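Local coordinates for putative lipoprotein (Bacteroides fragilis, PDB 3NQI), which is of unknown function but is probably a lipid-anchored surface or periplasmic protein, rich in beta strands and binding cadmium ions in the crystal, at residues A[87-90]-A[91-94]. Sequence-based numbering, arbitrary orientation.
Sequences TPKV and GESG
Thr87 and Ser93 meet across the first bend of the surface loop that follows strand 78-87: OG1 of Thr87 donates to the carbonyl O of Ser93 over 2.9 Å. The hydroxyl approaches from above the carbonyl plane, 36° out of it. With OG1 trans to the backbone N (chi1 -174°), the hydroxyl reaches across the loop, and on its way lies 3.4 Å from CB of Glu92. That same CB faces CD of the Pro88 ring, 4.0 Å off, the two side chains crossing nearly at right angles. Lys89 to Glu92 form a type II beta turn, with a positive phi at Gly91 and a weak bond, 3.4 Å long, from Glu92 N back to Lys89 O. Across this turn the Lys89 and Glu92 side chains run obliquely past each other, touching through their methylenes, CG to CG at 3.6 Å. Lys89 is extended beyond CG, whereas Glu92 bends at chi2 (-83°), bringing its carboxylate beside the lysine's far end. NZ of Lys89 nevertheless stays 4.8 Å from OE2 of Glu92, so any attraction between the charges is probably diffuse rather than a direct pairing. Just past the segment, Asp95 OD2 accepts a hydrogen bond from Gly91 N, while backbone hydrogen bonds of Thr87 with Cys154 and Thr156 tie the end of strand 78-87 to its parallel neighbour, strand 148-155, and to the residue after it.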
loop_
_atom_site.group_PDB
_atom_site.type_symbol
_atom_site.label_atom_id
_atom_site.label_comp_id
_atom_site.label_asym_id
_atom_site.label_seq_id
_atom_site.Cartn_x
_atom_site.Cartn_y
_atom_site.Cartn_z
ATOM N N THR A 87 -14.050 8.624 7.763
ATOM C CA THR A 87 -15.496 8.654 7.861
ATOM C C THR A 87 -15.753 8.648 9.385
ATOM O O THR A 87 -14.891 8.244 10.128
ATOM C CB THR A 87 -16.120 7.464 7.142
ATOM O OG1 THR A 87 -17.535 7.608 7.150
ATOM C CG2 THR A 87 -15.725 6.123 7.835
ATOM N N PRO A 88 -16.890 9.149 9.838
ATOM C CA PRO A 88 -17.032 9.280 11.300
ATOM C C PRO A 88 -17.072 7.972 12.067
ATOM O O PRO A 88 -16.475 7.874 13.112
ATOM C CB PRO A 88 -18.368 10.011 11.450
ATOM C CG PRO A 88 -18.534 10.730 10.184
ATOM C CD PRO A 88 -17.968 9.855 9.129
ATOM N N LYS A 89 -17.782 6.984 11.544
ATOM C CA LYS A 89 -17.931 5.688 12.202
ATOM C C LYS A 89 -18.339 4.587 11.209
ATOM O O LYS A 89 -18.653 4.872 10.064
ATOM C CB LYS A 89 -18.977 5.808 13.297
ATOM C CG LYS A 89 -20.377 6.205 12.801
ATOM C CD LYS A 89 -21.394 6.362 13.960
ATOM C CE LYS A 89 -22.752 6.722 13.404
ATOM N NZ LYS A 89 -23.778 6.755 14.470
ATOM N N VAL A 90 -18.389 3.342 11.663
ATOM C CA VAL A 90 -18.765 2.241 10.781
ATOM C C VAL A 90 -20.183 2.451 10.240
ATOM O O VAL A 90 -21.077 2.818 10.981
ATOM C CB VAL A 90 -18.646 0.888 11.492
ATOM C CG1 VAL A 90 -19.249 -0.223 10.636
ATOM C CG2 VAL A 90 -17.166 0.611 11.848
ATOM N N GLY A 91 -20.374 2.263 8.936
ATOM C CA GLY A 91 -21.715 2.368 8.320
ATOM C C GLY A 91 -22.036 3.711 7.677
ATOM O O GLY A 91 -23.092 3.856 7.050
ATOM N N GLU A 92 -21.150 4.697 7.826
ATOM C CA GLU A 92 -21.354 6.028 7.226
ATOM C C GLU A 92 -20.723 6.100 5.852
ATOM O O GLU A 92 -19.946 5.233 5.467
ATOM C CB GLU A 92 -20.744 7.138 8.108
ATOM C CG GLU A 92 -21.351 7.246 9.505
ATOM C CD GLU A 92 -22.629 8.047 9.553
ATOM O OE1 GLU A 92 -23.586 7.740 8.811
ATOM O OE2 GLU A 92 -22.678 8.998 10.363
ATOM N N SER A 93 -21.030 7.184 5.149
ATOM C CA SER A 93 -20.553 7.443 3.785
ATOM C C SER A 93 -19.054 7.234 3.555
ATOM O O SER A 93 -18.207 7.733 4.294
ATOM C CB SER A 93 -20.943 8.873 3.354
ATOM O OG SER A 93 -20.228 9.280 2.187
ATOM N N GLY A 94 -18.744 6.516 2.488
ATOM C CA GLY A 94 -17.381 6.125 2.189
ATOM C C GLY A 94 -16.891 4.879 2.909
ATOM O O GLY A 94 -15.816 4.378 2.569
#